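Local coordinates for dTDP-4-dehydrorhamnose 3,5-epimerase (Elizabethkingia anophelis NUHP1, PDB 6C46) that catalyses the 3,5-epimerisation of dTDP-4-dehydro-6-deoxy-alpha-D-glucose to dTDP-4-dehydro-beta-L-rhamnose, a step in dTDP-L-rhamnose biosynthesis, at the interface of chains A and B. Coordinates in Å, arbitrary orientation; residue numbers count along the deposited sequence, not the author numbering. Chains: chain A/B, dTDP-4-dehydrorhamnose 3,5-epimerase.

Contact 1: the interface of chains A and B. Residues chain A 36, 38-41; chain B 54-55, 145.
A:Asn39 and B:Gln55 pair as an antiparallel beta bridge, and just beyond it the amide N of A:Glu40 donates to the carbonyl O of B:Val54 over 2.8 Å in a nearly straight bond. A:Glu40 begins helix 40-47, where a backbone N-H has no acceptor in the preceding turn, so the partner chain caps the helix start at the homodimer interface. The A:Glu40 side chain stays extended, which may suit its role as a calcium ligand.

The polar part of the contact gathers on OE2 of A:Glu36. The B:Gln55 side chain crosses that of A:Glu36 at about a right angle, with amide and carboxylate planes 56° apart, and its NE2 lies 2.9 Å from A:Glu36 OE2 on the anti lone pair. From its own chain, A:Asn39 sends ND2 to A:Glu36 OE2 at 3.0 Å, but from above the carboxylate plane. Two amide N-H groups thus grip one oxygen; glutamine and asparagine suit the place because each can donate without adding charge. The bond also fixes which end of the A:Asn39 amide is nitrogen, leaving OD1 at the rim of B:Phe145, 3.5 Å from its CE2, with amide and ring only 16° from parallel.

The flat phenyl ring of B:Phe145 is sandwiched. From its own chain, a methyl of the branched B:Val54, CG2, packs on one face towards the rim, while the A:Lys41 chain passes over the other. Lysine serves well here, its methylenes giving apolar cover: A:Lys41 CB lies 3.6 Å from B:Phe145 CZ. A bend at chi3 (-68°) then folds the chain back over the ring, bringing A:Lys41 CE to 3.6 Å from B:Phe145 CE1.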
ATOM      1  N   GLU A  36       3.695   3.924  10.757  1.00 18.94           N
ATOM      2  CA  GLU A  36       3.559   4.735   9.557  1.00 17.88           C
ATOM      3  C   GLU A  36       4.465   4.125   8.499  1.00 17.11           C
ATOM      4  O   GLU A  36       5.689   4.191   8.603  1.00 16.58           O
ATOM      5  CB  GLU A  36       3.932   6.192   9.837  1.00 20.21           C
ATOM      6  CG  GLU A  36       3.762   7.115   8.611  1.00 20.23           C
ATOM      7  CD  GLU A  36       4.216   8.543   8.883  1.00 27.74           C
ATOM      8  OE1 GLU A  36       5.420   8.761   9.140  1.00 23.10           O
ATOM      9  OE2 GLU A  36       3.352   9.442   8.844  1.00 24.27           O
ATOM     10  N   TYR A  38       4.659   4.878   5.159  1.00 13.48           N
ATOM     11  CA  TYR A  38       5.242   5.811   4.204  1.00 17.48           C
ATOM     12  C   TYR A  38       4.611   7.170   4.432  1.00 17.53           C
ATOM     13  O   TYR A  38       3.432   7.266   4.785  1.00 15.76           O
ATOM     14  CB  TYR A  38       5.013   5.363   2.743  1.00 16.72           C
ATOM     15  CG  TYR A  38       5.531   6.386   1.753  1.00 15.77           C
ATOM     16  CD1 TYR A  38       6.898   6.570   1.577  1.00 15.98           C
ATOM     17  CD2 TYR A  38       4.653   7.198   1.034  1.00 18.68           C
ATOM     18  CE1 TYR A  38       7.386   7.513   0.699  1.00 18.27           C
ATOM     19  CE2 TYR A  38       5.141   8.164   0.139  1.00 13.76           C
ATOM     20  CZ  TYR A  38       6.515   8.301  -0.016  1.00 14.97           C
ATOM     21  OH  TYR A  38       7.048   9.234  -0.879  1.00 14.47           O
ATOM     22  N   ASN A  39       5.397   8.217   4.199  1.00 14.68           N
ATOM     23  CA  ASN A  39       4.914   9.585   4.367  1.00 13.60           C
ATOM     24  C   ASN A  39       5.615  10.428   3.308  1.00 17.56           C
ATOM     25  O   ASN A  39       6.834  10.546   3.333  1.00 11.69           O
ATOM     26  CB  ASN A  39       5.203  10.094   5.798  1.00 14.61           C
ATOM     27  CG  ASN A  39       4.758  11.534   6.011  1.00 16.60           C
ATOM     28  OD1 ASN A  39       5.095  12.407   5.211  1.00 17.61           O
ATOM     29  ND2 ASN A  39       3.997  11.798   7.102  1.00 16.97           N
ATOM     30  N   GLU A  40       4.852  10.998   2.379  1.00 15.47           N
ATOM     31  CA  GLU A  40       5.457  11.690   1.247  1.00 15.88           C
ATOM     32  C   GLU A  40       6.259  12.912   1.692  1.00 14.30           C
ATOM     33  O   GLU A  40       7.343  13.174   1.163  1.00 14.93           O
ATOM     34  CB  GLU A  40       4.363  12.087   0.254  1.00 14.63           C
ATOM     35  CG  GLU A  40       4.906  12.931  -0.904  1.00 17.86           C
ATOM     36  CD  GLU A  40       3.851  13.195  -1.961  1.00 22.42           C
ATOM     37  OE1 GLU A  40       2.938  12.341  -2.136  1.00 18.37           O
ATOM     38  OE2 GLU A  40       3.970  14.219  -2.660  1.00 18.59           O
ATOM     39  N   LYS A  41       5.720  13.685   2.638  1.00 13.33           N
ATOM     40  CA  LYS A  41       6.385  14.897   3.089  1.00 19.72           C
ATOM     41  C   LYS A  41       7.728  14.567   3.714  1.00 19.21           C
ATOM     42  O   LYS A  41       8.747  15.201   3.403  1.00 17.12           O
ATOM     43  CB  LYS A  41       5.496  15.641   4.085  1.00 17.84           C
ATOM     44  CG  LYS A  41       6.103  16.916   4.641  1.00 19.39           C
ATOM     45  CD  LYS A  41       5.164  17.615   5.640  1.00 27.71           C
ATOM     46  CE  LYS A  41       3.921  18.165   4.934  1.00 41.76           C
ATOM     47  NZ  LYS A  41       2.932  18.826   5.853  1.00 51.33           N
TER
ATOM     48  N   VAL B  54      -0.914  10.650   0.518  1.00 12.76           N
ATOM     49  CA  VAL B  54       0.373  11.153   1.004  1.00 14.51           C
ATOM     50  C   VAL B  54       0.927  10.357   2.175  1.00 13.78           C
ATOM     51  O   VAL B  54       2.106  10.558   2.541  1.00 16.99           O
ATOM     52  CB  VAL B  54       0.290  12.641   1.408  1.00 15.80           C
ATOM     53  CG1 VAL B  54      -0.018  13.532   0.183  1.00 17.78           C
ATOM     54  CG2 VAL B  54      -0.736  12.814   2.514  1.00 18.47           C
ATOM     55  N   GLN B  55       0.153   9.444   2.749  1.00 15.16           N
ATOM     56  CA  GLN B  55       0.582   8.741   3.952  1.00 15.18           C
ATOM     57  C   GLN B  55      -0.036   7.352   3.908  1.00 18.59           C
ATOM     58  O   GLN B  55      -1.199   7.207   3.550  1.00 20.42           O
ATOM     59  CB  GLN B  55       0.138   9.493   5.217  1.00 20.76           C
ATOM     60  CG  GLN B  55       0.425   8.763   6.494  1.00 31.95           C
ATOM     61  CD  GLN B  55      -0.263   9.378   7.688  1.00 38.81           C
ATOM     62  OE1 GLN B  55      -1.487   9.361   7.788  1.00 33.73           O
ATOM     63  NE2 GLN B  55       0.521   9.880   8.624  1.00 42.08           N
ATOM     64  N   PHE B 145      -2.312  14.832   6.144  1.00 16.11           N
ATOM     65  CA  PHE B 145      -1.372  14.430   7.180  1.00 20.65           C
ATOM     66  C   PHE B 145      -1.998  14.437   8.578  1.00 29.07           C
ATOM     67  O   PHE B 145      -2.966  15.145   8.859  1.00 22.98           O
ATOM     68  CB  PHE B 145      -0.134  15.326   7.149  1.00 21.53           C
ATOM     69  CG  PHE B 145       0.619  15.241   5.847  1.00 23.33           C
ATOM     70  CD1 PHE B 145       0.552  16.275   4.918  1.00 22.22           C
ATOM     71  CD2 PHE B 145       1.359  14.104   5.541  1.00 25.88           C
ATOM     72  CE1 PHE B 145       1.237  16.191   3.691  1.00 24.05           C
ATOM     73  CE2 PHE B 145       2.052  14.007   4.336  1.00 23.00           C
ATOM     74  CZ  PHE B 145       1.983  15.058   3.398  1.00 21.17           C
TER

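Contact 2: the interface of chains A and B. Residues chain A 54-56, 141; chain B 38, 56, 141.
B:Tyr38 and A:Asp56 join strands 33-39 and 55-62 of two cupin-fold (RmlC-type) subunits by an antiparallel bridge: A:Asp56 N donates to B:Tyr38 O at 2.9 Å, and B:Tyr38 N returns a longer bond of 3.2 Å to A:Asp56 O. Backbone pairing of this kind makes little demand on the side chain, so aspartate earns its place through what lies beyond CB, although its side chain and those of B:Asp56 and both Lys141 residues are poorly ordered.

From the bridge, CB of A:Asp56 stands 4.1 Å from the backbone N of B:Tyr38, with the tyrosine CB scarcely farther off. With chi1 at -55°, CG sits opposite the backbone carbonyl carbon, which carries A:Asp56 CG to 4.0 Å from B:Lys141 NZ. OD1 stays on the side of its own A:Lys141 chain. A:Asp56 OD2 reaches across to form a salt bridge with NZ of B:Lys141 at 3.0 Å, the side-chain amine arriving on the syn side but 25° out of the carboxylate plane.

Aspartate is short enough to stay near its strand, while lysine is long enough to span the gap from the opposite direction. In the equivalent pairing the lysine bends the other way at chi3, and A:Lys141 NZ meets the syn lone pair of B:Asp56 OD2 at 2.6 Å, a short distance that the poor order leaves uncertain. The two amine nitrogens, A:Lys141 NZ and B:Lys141 NZ, lie 4.2 Å apart, a closeness that the flanking carboxylates probably offset.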
ATOM      1  N   VAL A  54       1.634   7.190  -7.718  1.00 12.92           N
ATOM      2  CA  VAL A  54       0.381   7.327  -8.456  1.00 14.91           C
ATOM      3  C   VAL A  54      -0.270   5.991  -8.777  1.00 16.64           C
ATOM      4  O   VAL A  54      -1.400   5.971  -9.301  1.00 17.48           O
ATOM      5  CB  VAL A  54       0.586   8.110  -9.776  1.00 15.64           C
ATOM      6  CG1 VAL A  54       1.094   9.524  -9.509  1.00 17.41           C
ATOM      7  CG2 VAL A  54       1.533   7.349 -10.699  1.00 18.13           C
ATOM      8  N   GLN A  55       0.408   4.878  -8.538  1.00 13.69           N
ATOM      9  CA  GLN A  55      -0.110   3.582  -8.917  1.00 14.68           C
ATOM     10  C   GLN A  55       0.418   2.568  -7.913  1.00 19.61           C
ATOM     11  O   GLN A  55       1.575   2.655  -7.491  1.00 22.30           O
ATOM     12  CB  GLN A  55       0.345   3.200 -10.320  1.00 21.18           C
ATOM     13  CG  GLN A  55      -0.061   1.815 -10.695  1.00 31.12           C
ATOM     14  CD  GLN A  55       0.666   1.313 -11.909  1.00 42.39           C
ATOM     15  OE1 GLN A  55       1.876   1.082 -11.866  1.00 35.93           O
ATOM     16  NE2 GLN A  55      -0.062   1.132 -13.002  1.00 45.14           N
ATOM     17  N   ASP A  56      -0.428   1.627  -7.521  1.00 16.24           N
ATOM     18  CA  ASP A  56      -0.046   0.533  -6.631  1.00 14.85           C
ATOM     19  C   ASP A  56      -0.387  -0.779  -7.311  1.00 20.27           C
ATOM     20  O   ASP A  56      -1.508  -0.940  -7.804  1.00 18.90           O
ATOM     21  CB  ASP A  56      -0.789   0.608  -5.288  1.00 31.11           C
ATOM     22  CG  ASP A  56      -0.601   1.939  -4.586  1.00 47.94           C
ATOM     23  OD1 ASP A  56       0.269   2.725  -5.015  1.00 54.92           O
ATOM     24  OD2 ASP A  56      -1.329   2.207  -3.607  1.00 52.92           O
ATOM     25  N   LYS A 141       4.678   0.219  -5.538  1.00 18.64           N
ATOM     26  CA  LYS A 141       4.097   1.516  -5.853  1.00 18.43           C
ATOM     27  C   LYS A 141       5.014   2.202  -6.849  1.00 22.85           C
ATOM     28  O   LYS A 141       6.242   2.172  -6.691  1.00 17.60           O
ATOM     29  CB  LYS A 141       3.966   2.382  -4.599  1.00 24.29           C
ATOM     30  CG  LYS A 141       3.370   1.666  -3.369  1.00 33.55           C
ATOM     31  CD  LYS A 141       3.012   2.648  -2.235  1.00 48.96           C
ATOM     32  CE  LYS A 141       1.856   3.594  -2.606  1.00 58.93           C
ATOM     33  NZ  LYS A 141       1.421   4.543  -1.528  1.00 55.84           N
TER
ATOM     34  N   TYR B  38      -4.395   0.233  -7.292  1.00 15.74           N
ATOM     35  CA  TYR B  38      -4.860   1.611  -7.272  1.00 15.46           C
ATOM     36  C   TYR B  38      -4.170   2.377  -8.389  1.00 14.97           C
ATOM     37  O   TYR B  38      -3.011   2.113  -8.714  1.00 16.41           O
ATOM     38  CB  TYR B  38      -4.561   2.296  -5.928  1.00 14.77           C
ATOM     39  CG  TYR B  38      -4.985   3.746  -5.907  1.00 15.03           C
ATOM     40  CD1 TYR B  38      -6.334   4.090  -5.860  1.00 10.80           C
ATOM     41  CD2 TYR B  38      -4.044   4.765  -5.963  1.00 18.44           C
ATOM     42  CE1 TYR B  38      -6.746   5.434  -5.868  1.00 14.66           C
ATOM     43  CE2 TYR B  38      -4.434   6.115  -5.971  1.00 14.86           C
ATOM     44  CZ  TYR B  38      -5.782   6.440  -5.908  1.00 14.21           C
ATOM     45  OH  TYR B  38      -6.158   7.774  -5.942  1.00 15.38           O
ATOM     46  N   ASP B  56       0.748   6.338   4.232  1.00 15.58           N
ATOM     47  CA  ASP B  56       0.264   4.970   4.323  1.00 17.59           C
ATOM     48  C   ASP B  56       0.563   4.477   5.726  1.00 18.25           C
ATOM     49  O   ASP B  56       1.689   4.638   6.213  1.00 19.59           O
ATOM     50  CB  ASP B  56       0.931   4.029   3.305  1.00 21.47           C
ATOM     51  CG  ASP B  56       0.730   4.461   1.864  1.00 50.46           C
ATOM     52  OD1 ASP B  56      -0.281   5.129   1.559  1.00 62.00           O
ATOM     53  OD2 ASP B  56       1.590   4.118   1.025  1.00 63.49           O
ATOM     54  N   LYS B 141      -4.436   4.308   3.621  1.00 21.88           N
ATOM     55  CA  LYS B 141      -3.775   5.437   2.989  1.00 21.48           C
ATOM     56  C   LYS B 141      -4.618   6.670   3.239  1.00 17.94           C
ATOM     57  O   LYS B 141      -5.847   6.615   3.142  1.00 20.18           O
ATOM     58  CB  LYS B 141      -3.612   5.221   1.480  1.00 21.33           C
ATOM     59  CG  LYS B 141      -3.124   3.819   1.135  1.00 38.60           C
ATOM     60  CD  LYS B 141      -2.539   3.728  -0.255  1.00 45.85           C
ATOM     61  CE  LYS B 141      -3.488   4.186  -1.327  1.00 53.26           C
ATOM     62  NZ  LYS B 141      -2.704   4.629  -2.520  1.00 62.06           N
TER

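The centres of contact 1 and contact 2 lie about 11 Å apart, and both draw on the same segments: strand 32-39 of one subunit runs against the start of strand 55-62 of the other. Tyr38, Val54 and Gln55 occur in both, with the chains exchanged. Contact 1 lies towards helix 40-47, whereas contact 2 lies near the two-fold axis, where strand 135-142 joins in. There Lys141 directly follows Tyr140, the predicted proton donor, so the centre of contact 2 is about 7 Å from A:Tyr140, and dimer formation may support the catalytic strand. The centre of contact 1 is about 15 Å from A:Tyr140.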